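Local coordinates for ABC-type transport system, sugar-family extracellular solute-binding protein (Peptoclostridium difficile 630, PDB 6HNI), which binds tyrosine as the substrate-binding lipoprotein of an ABC-type transport system and also has adhesive properties, at residues F100-I106 / G129-S133; P237-E242 / A250-G255; I291-D296 / N310-T316. The protein carries 1 engineered substitution. All blocks are in the same frame, centred on the assembly; numbering follows the deposited sequence.

Contact 1: residues F100-I106 / G129-S133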
# COMPACT_ATOMS: atom_id res chain seq x y z
N PHE A 100 -4.60 -3.73 16.59
CA PHE A 100 -5.48 -4.81 16.97
C PHE A 100 -4.95 -5.65 18.14
O PHE A 100 -5.70 -6.06 19.03
CB PHE A 100 -5.87 -5.63 15.74
CG PHE A 100 -6.90 -6.72 15.97
CD1 PHE A 100 -8.19 -6.41 16.45
CD2 PHE A 100 -6.61 -8.04 15.70
CE1 PHE A 100 -9.13 -7.41 16.62
CE2 PHE A 100 -7.55 -9.03 15.85
CZ PHE A 100 -8.82 -8.72 16.30
N ASN A 101 -3.63 -5.89 18.15
CA ASN A 101 -3.05 -6.55 19.27
C ASN A 101 -3.17 -5.73 20.55
O ASN A 101 -3.33 -6.30 21.61
CB ASN A 101 -1.55 -6.85 18.99
CG ASN A 101 -1.34 -7.92 17.93
OD1 ASN A 101 -2.23 -8.67 17.57
ND2 ASN A 101 -0.10 -8.00 17.47
N ALA A 102 -3.02 -4.42 20.43
CA ALA A 102 -3.04 -3.53 21.59
C ALA A 102 -4.42 -3.37 22.25
O ALA A 102 -4.47 -3.20 23.45
CB ALA A 102 -2.51 -2.16 21.23
N THR A 103 -5.47 -3.43 21.44
CA THR A 103 -6.84 -3.20 21.96
C THR A 103 -7.91 -3.93 21.13
O THR A 103 -7.89 -3.88 19.91
CB THR A 103 -7.15 -1.68 22.01
OG1 THR A 103 -8.47 -1.47 22.57
CG2 THR A 103 -7.10 -1.02 20.69
N LYS A 104 -8.86 -4.54 21.84
CA LYS A 104 -10.03 -5.16 21.19
C LYS A 104 -11.27 -4.34 21.49
O LYS A 104 -12.36 -4.73 21.07
CB LYS A 104 -10.26 -6.60 21.62
CG LYS A 104 -9.11 -7.57 21.36
CD LYS A 104 -8.87 -7.84 19.89
CE LYS A 104 -7.77 -8.90 19.72
NZ LYS A 104 -6.51 -8.34 20.29
N ASP A 105 -11.10 -3.20 22.15
CA ASP A 105 -12.26 -2.35 22.58
C ASP A 105 -12.40 -1.02 21.84
O ASP A 105 -13.52 -0.61 21.53
CB ASP A 105 -12.20 -2.07 24.08
CG ASP A 105 -12.15 -3.35 24.90
OD1 ASP A 105 -12.93 -4.29 24.60
OD2 ASP A 105 -11.32 -3.44 25.83
N ILE A 106 -11.30 -0.32 21.62
CA ILE A 106 -11.32 0.94 20.91
C ILE A 106 -11.55 0.65 19.43
O ILE A 106 -10.85 -0.20 18.83
CB ILE A 106 -10.01 1.71 21.11
CG1 ILE A 106 -9.73 1.99 22.59
CG2 ILE A 106 -9.89 2.97 20.24
CD1 ILE A 106 -8.39 2.61 22.86
N GLY A 129 -17.00 -8.28 12.52
CA GLY A 129 -17.17 -9.09 13.70
C GLY A 129 -16.10 -8.90 14.77
O GLY A 129 -15.97 -9.73 15.67
N THR A 130 -15.35 -7.80 14.64
CA THR A 130 -14.26 -7.40 15.52
C THR A 130 -14.39 -5.88 15.71
O THR A 130 -15.32 -5.25 15.17
CB THR A 130 -12.85 -7.72 14.91
OG1 THR A 130 -12.65 -6.91 13.76
CG2 THR A 130 -12.73 -9.20 14.54
N ASN A 131 -13.44 -5.27 16.40
CA ASN A 131 -13.37 -3.83 16.54
C ASN A 131 -12.69 -3.09 15.39
O ASN A 131 -12.27 -1.95 15.53
CB ASN A 131 -12.75 -3.40 17.88
CG ASN A 131 -11.29 -3.90 18.08
OD1 ASN A 131 -11.05 -5.09 17.92
ND2 ASN A 131 -10.41 -3.02 18.53
N VAL A 132 -12.56 -3.77 14.24
CA VAL A 132 -11.85 -3.22 13.09
C VAL A 132 -12.74 -3.12 11.85
O VAL A 132 -13.43 -4.07 11.52
CB VAL A 132 -10.64 -4.12 12.70
CG1 VAL A 132 -9.87 -3.48 11.57
CG2 VAL A 132 -9.77 -4.30 13.94
N SER A 133 -12.69 -1.99 11.16
CA SER A 133 -13.21 -1.86 9.80
C SER A 133 -12.36 -0.84 9.05
O SER A 133 -11.26 -0.49 9.52
CB SER A 133 -14.69 -1.50 9.77
OG SER A 133 -15.14 -1.64 8.41

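Contact 2: residues P237-E242 / A250-G255. With TYR (tyrosine), chain B.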
# COMPACT_ATOMS: atom_id res chain seq x y z
N PRO A 237 12.47 -3.11 -17.00
CA PRO A 237 11.22 -2.35 -16.64
C PRO A 237 10.69 -2.83 -15.31
O PRO A 237 10.65 -4.03 -15.01
CB PRO A 237 10.26 -2.67 -17.78
CG PRO A 237 11.04 -3.44 -18.81
CD PRO A 237 12.28 -3.97 -18.19
N VAL A 238 10.28 -1.87 -14.50
CA VAL A 238 9.64 -2.15 -13.21
C VAL A 238 8.15 -1.67 -13.22
O VAL A 238 7.90 -0.49 -13.43
CB VAL A 238 10.39 -1.43 -12.09
CG1 VAL A 238 9.77 -1.75 -10.77
CG2 VAL A 238 11.88 -1.83 -12.08
N ILE A 239 7.28 -2.63 -13.07
CA ILE A 239 5.82 -2.35 -12.94
C ILE A 239 5.52 -2.44 -11.47
O ILE A 239 5.71 -3.46 -10.82
CB ILE A 239 5.00 -3.39 -13.72
CG1 ILE A 239 5.33 -3.37 -15.21
CG2 ILE A 239 3.52 -3.16 -13.48
CD1 ILE A 239 5.30 -2.04 -15.89
N ALA A 240 4.91 -1.36 -10.95
CA ALA A 240 4.47 -1.37 -9.55
C ALA A 240 2.96 -1.48 -9.46
O ALA A 240 2.24 -1.09 -10.40
CB ALA A 240 4.92 -0.10 -8.84
N ALA A 241 2.49 -1.94 -8.32
CA ALA A 241 1.04 -2.06 -8.05
C ALA A 241 0.32 -0.73 -7.92
O ALA A 241 -0.88 -0.71 -8.16
CB ALA A 241 0.83 -2.89 -6.82
N GLU A 242 1.03 0.33 -7.58
CA GLU A 242 0.43 1.66 -7.39
C GLU A 242 1.42 2.74 -7.68
O GLU A 242 2.58 2.43 -8.01
CB GLU A 242 -0.21 1.79 -6.01
CG GLU A 242 0.71 1.62 -4.81
CD GLU A 242 1.33 2.91 -4.29
OE1 GLU A 242 0.86 4.03 -4.64
OE2 GLU A 242 2.30 2.81 -3.47
N ALA A 250 9.93 3.65 -10.37
CA ALA A 250 9.39 2.55 -11.18
C ALA A 250 8.91 3.12 -12.53
O ALA A 250 8.63 4.30 -12.67
CB ALA A 250 8.24 1.84 -10.46
N LEU A 251 8.72 2.24 -13.52
CA LEU A 251 8.27 2.69 -14.82
C LEU A 251 6.79 3.03 -14.88
O LEU A 251 6.42 4.09 -15.41
CB LEU A 251 8.56 1.66 -15.91
CG LEU A 251 8.06 1.93 -17.31
CD1 LEU A 251 8.67 3.21 -17.84
CD2 LEU A 251 8.35 0.75 -18.24
N ALA A 252 5.95 2.12 -14.39
CA ALA A 252 4.50 2.27 -14.62
C ALA A 252 3.67 1.50 -13.64
O ALA A 252 4.15 0.55 -13.00
CB ALA A 252 4.13 1.84 -16.01
N CYS A 253 2.40 1.92 -13.51
CA CYS A 253 1.40 1.22 -12.72
C CYS A 253 0.01 1.44 -13.30
O CYS A 253 -0.19 2.34 -14.12
CB CYS A 253 1.44 1.73 -11.28
SG CYS A 253 0.72 3.39 -11.11
N GLN A 254 -0.93 0.60 -12.87
CA GLN A 254 -2.33 0.80 -13.14
C GLN A 254 -3.00 0.52 -11.78
O GLN A 254 -3.36 -0.63 -11.46
CB GLN A 254 -2.86 -0.13 -14.23
CG GLN A 254 -4.32 0.11 -14.56
CD GLN A 254 -4.79 -0.68 -15.75
OE1 GLN A 254 -4.21 -1.76 -16.12
NE2 GLN A 254 -5.79 -0.19 -16.37
N GLY A 255 -3.08 1.57 -10.97
CA GLY A 255 -3.43 1.44 -9.57
C GLY A 255 -4.45 2.43 -9.05
O GLY A 255 -4.88 3.30 -9.78
N TYR B . -0.70 -2.77 1.07
CA TYR B . 0.29 -2.46 2.12
C TYR B . -0.15 -3.10 3.43
O TYR B . 0.47 -2.81 4.45
CB TYR B . 0.63 -0.96 2.20
CG TYR B . 1.31 -0.46 0.97
CD1 TYR B . 2.63 -0.91 0.66
CD2 TYR B . 0.73 0.37 0.06
CE1 TYR B . 3.24 -0.53 -0.50
CE2 TYR B . 1.33 0.77 -1.12
CZ TYR B . 2.63 0.30 -1.41
OH TYR B . 3.25 0.68 -2.58
OXT TYR B . -1.02 -3.94 3.44
O HOH W 1 0.01 -1.76 -11.64
O HOH W 2 -2.04 -2.41 -9.84

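Contact 3: residues I291-D296 / N310-T316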
# COMPACT_ATOMS: atom_id res chain seq x y z
N ILE A 291 -3.69 4.58 -15.14
CA ILE A 291 -2.34 4.25 -15.59
C ILE A 291 -1.45 5.49 -15.48
O ILE A 291 -1.78 6.57 -16.02
CB ILE A 291 -2.31 3.72 -17.04
CG1 ILE A 291 -3.19 2.50 -17.22
CG2 ILE A 291 -0.85 3.38 -17.50
CD1 ILE A 291 -3.43 2.11 -18.66
N ILE A 292 -0.35 5.34 -14.72
CA ILE A 292 0.60 6.42 -14.50
C ILE A 292 2.00 5.83 -14.82
O ILE A 292 2.36 4.71 -14.41
CB ILE A 292 0.52 6.97 -13.04
CG1 ILE A 292 -0.86 7.64 -12.82
CG2 ILE A 292 1.66 7.94 -12.77
CD1 ILE A 292 -1.11 8.12 -11.39
N VAL A 293 2.75 6.62 -15.59
CA VAL A 293 4.05 6.25 -16.10
C VAL A 293 5.05 7.36 -15.74
O VAL A 293 4.73 8.53 -15.81
CB VAL A 293 4.00 6.07 -17.62
CG1 VAL A 293 5.40 5.92 -18.23
CG2 VAL A 293 3.12 4.89 -17.98
N ASN A 294 6.26 6.97 -15.37
CA ASN A 294 7.31 7.88 -15.06
C ASN A 294 7.99 8.14 -16.37
O ASN A 294 8.71 7.28 -16.90
CB ASN A 294 8.23 7.32 -13.96
CG ASN A 294 9.36 8.29 -13.58
OD1 ASN A 294 9.98 8.88 -14.45
ND2 ASN A 294 9.60 8.45 -12.27
N GLU A 295 7.81 9.35 -16.92
CA GLU A 295 8.37 9.67 -18.24
C GLU A 295 9.90 9.72 -18.25
O GLU A 295 10.51 9.58 -19.30
CB GLU A 295 7.79 10.99 -18.81
CG GLU A 295 8.16 12.28 -18.09
CD GLU A 295 7.69 13.53 -18.85
OE1 GLU A 295 8.54 14.28 -19.38
OE2 GLU A 295 6.47 13.77 -18.94
N ASP A 296 10.53 9.98 -17.09
CA ASP A 296 11.99 10.04 -17.00
C ASP A 296 12.56 8.63 -17.14
O ASP A 296 13.55 8.40 -17.84
CB ASP A 296 12.47 10.60 -15.65
CG ASP A 296 12.11 12.06 -15.45
OD1 ASP A 296 12.28 12.80 -16.44
OD2 ASP A 296 11.68 12.45 -14.32
N ASN A 310 -5.36 7.50 -22.12
CA ASN A 310 -5.58 7.32 -20.69
C ASN A 310 -4.27 7.26 -19.85
O ASN A 310 -4.34 7.17 -18.64
CB ASN A 310 -6.44 6.07 -20.43
CG ASN A 310 -7.87 6.21 -20.94
OD1 ASN A 310 -8.22 5.62 -21.96
ND2 ASN A 310 -8.71 6.99 -20.24
N ILE A 311 -3.10 7.33 -20.47
CA ILE A 311 -1.86 7.41 -19.66
C ILE A 311 -1.55 8.83 -19.19
O ILE A 311 -1.58 9.76 -20.00
CB ILE A 311 -0.65 6.87 -20.45
CG1 ILE A 311 -0.86 5.38 -20.68
CG2 ILE A 311 0.62 6.99 -19.59
CD1 ILE A 311 0.09 4.79 -21.73
N SER A 312 -1.25 8.99 -17.90
CA SER A 312 -0.72 10.24 -17.33
C SER A 312 0.76 10.04 -16.98
O SER A 312 1.16 8.91 -16.64
CB SER A 312 -1.49 10.62 -16.06
OG SER A 312 -2.84 10.95 -16.33
N TYR A 313 1.54 11.11 -17.08
CA TYR A 313 2.98 11.02 -16.82
C TYR A 313 3.37 11.82 -15.59
O TYR A 313 2.80 12.89 -15.31
CB TYR A 313 3.77 11.49 -18.04
CG TYR A 313 3.56 10.55 -19.21
CD1 TYR A 313 4.26 9.35 -19.29
CD2 TYR A 313 2.62 10.83 -20.19
CE1 TYR A 313 4.05 8.46 -20.35
CE2 TYR A 313 2.40 9.97 -21.25
CZ TYR A 313 3.12 8.78 -21.32
OH TYR A 313 2.91 7.91 -22.34
N VAL A 314 4.33 11.24 -14.88
CA VAL A 314 4.97 11.85 -13.71
C VAL A 314 6.48 11.92 -13.98
O VAL A 314 7.03 11.17 -14.80
CB VAL A 314 4.67 11.14 -12.38
CG1 VAL A 314 3.16 11.22 -12.01
CG2 VAL A 314 5.15 9.70 -12.37
N LYS A 315 7.14 12.79 -13.21
CA LYS A 315 8.61 12.92 -13.25
C LYS A 315 9.10 12.59 -11.89
O LYS A 315 8.36 12.72 -10.92
CB LYS A 315 9.00 14.32 -13.66
CG LYS A 315 8.57 14.60 -15.09
CD LYS A 315 8.93 16.01 -15.49
CE LYS A 315 8.98 16.15 -17.00
NZ LYS A 315 9.42 17.51 -17.41
N THR A 316 10.34 12.14 -11.78
CA THR A 316 10.85 11.59 -10.52
C THR A 316 10.81 12.57 -9.34
O THR A 316 11.30 13.70 -9.46
CB THR A 316 12.24 10.99 -10.71
OG1 THR A 316 12.12 9.91 -11.63
CG2 THR A 316 12.81 10.44 -9.37
O HOH W 3 -3.80 8.33 -15.58
O HOH W 4 -5.63 5.61 -16.97

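Contact 1: residues F100-I106 / G129-S133
A single carboxamide holds the turn after a helix: Asn131 ND2 donates to two backbone carbonyls, Thr103 O at 3.0 Å and Ile106 O at 2.9 Å, the second bond almost straight. Both carbonyls belong to the chain that leaves helix 93-102 at Thr103, so the buried amide fills the inside of the bend. The bend also braces itself. Thr103 OG1 accepts from Asp105 N and Ile106 N, both at 3.2 Å, forming an ST turn and an ST motif, while Lys104 NZ reaches back to Phe100 O at 2.7 Å.

The helix adds an aromatic contact. Phe100, with chi1 in t, brings its ring against the second segment: CD1 lies 3.6 Å from Val132 CG2, CE1 4.1 Å from Thr130 CB, and the ring edge meets Asn131 OD1, 3.3 Å from CE1. Thr130 OG1 accepts from Val132 N at 3.2 Å in another ST turn and is also hydrogen-bonded to Leu121 O.

Here helix 93-102 passes into strand 108-113 beside the edge strand 132-136 of the five-stranded parallel sheet. With both ND2 protons used on main-chain acceptors, the two amide bonds tie the turn to the start of strand 132-136, and the apolar ring packs beside them.

Contact 2: residues P237-E242 / A250-G255
The two segments run side by side, their short strands 238-240 and 252-255 inclined by 19° with axes 4.9 Å apart at closest approach, but they pair through just one bridge, Ile239 with Ala252. Ala240 N donates to Ala252 O at 2.9 Å. At the other end Val238 O accepts from Leu251 N at 2.9 Å and, weakly, from Ala252 N at 3.4 Å.

Small side chains meet along much of the seam. The methyl of Ala250 is a shallow knob between Val238 and Ala240, its CB 3.9 Å from Val238 CG1 and 4.2 Å from Ala240 CB. Leu251 extends along Pro237, CD2 to CB 3.9 Å, and the end of Ile239 bends back so that CD1 rests 4.1 Å from Ala252 CB. Cys253 fits against the turning backbone, its CB 3.1 Å from Ala240 O and 3.5 Å from Glu242 O. Gly255 also sits close: its CA is 3.6 Å from Ala241 O and 4.4 Å from Glu242 CA, and a beta carbon there would collide with both atoms.

Where the strands part, water fills the gap: one molecule joins Ala240 O (2.6 Å) to Gln254 N (2.8 Å), and a second sits 2.7 Å from both Ala241 O and Gln254 O.

The CA-to-CB bond of Glu242 points away from 250-255; the residue N-caps helix 243-247 through OE1 to Gly244 N, while OE2 accepts a very short 2.5 Å bond from OH of the bound tyrosine. A ligand-binding residue just past the C-terminal end of a parallel strand is characteristic of the cleft in periplasmic-binding-protein folds.

Contact 3: residues I291-D296 / N310-T316
Asn310 enters through water: its O receives a 2.6 Å bond from a molecule that accepts from Ile291 N at 2.9 Å. Ile311 then packs CG1 against Ile291 CG2 at 3.8 Å and CG2 against Val293 CG2 at 3.6 Å, on the face that also carries Tyr313.

With Ser312 the regular ladder is established. Its N donates to Ile291 O at 3.1 Å and its O accepts from Val293 N at 3.0 Å, while a water that donates to Ile291 O at 2.7 Å is hydrogen-bonded to Ser312 OG at 2.9 Å. Tyr313 presents its ring edge to Val293, CE1 to CG1 3.6 Å, and Lys305 makes a cation-pi contact with the same ring.

Val314 N donates to Val293 O, and Val314 O accepts from Glu295 N, both at 2.9 Å. Strands 290-294 and 311-314 are therefore parallel, as expected for the beta-alpha-beta unit they form with the intervening helix 295-300; strand 311-314 is the outermost of its three-stranded mixed sheet. On the face opposite Tyr313, Val314 CG1 meets Ile292 CG2 at 3.7 Å, and Val246 of helix 243-247 packs on Val314.

Lys315 follows beside the start of the helix, its NZ in a long salt bridge of 3.9 Å with Glu295 OE1. Thr316 takes two bonds there: its N donates to Asp296 OD2 at 2.9 Å, and its OG1 accepts from Asn294 ND2 at 3.0 Å. Asn294 is the helix N-cap, with OD1 accepting from Ile297 N and, weakly, from Asp296 N at 2.9 Å, while ND2 also bonds Val246 O.

From the N terminus the three contacts follow in series, neither nesting nor crossing. Contact 1 closes a 22-residue loop containing strand 108-113, within the part of the fold built on the five-stranded parallel sheet. Contact 2 closes a shorter loop holding helix 243-247 and joins the four-stranded parallel sheet to the mixed three-stranded one. Contact 3 closes the excursion through helix 295-300 within that mixed sheet. Contacts 2 and 3 adjoin, centres about 10 Å apart, where strand 252-255 pairs antiparallel with 290-294 through probable hydrogen bonds. Contact 1 lies across the chain's centre, about 33 Å from contact 2 and 39 Å from contact 3, centre to centre.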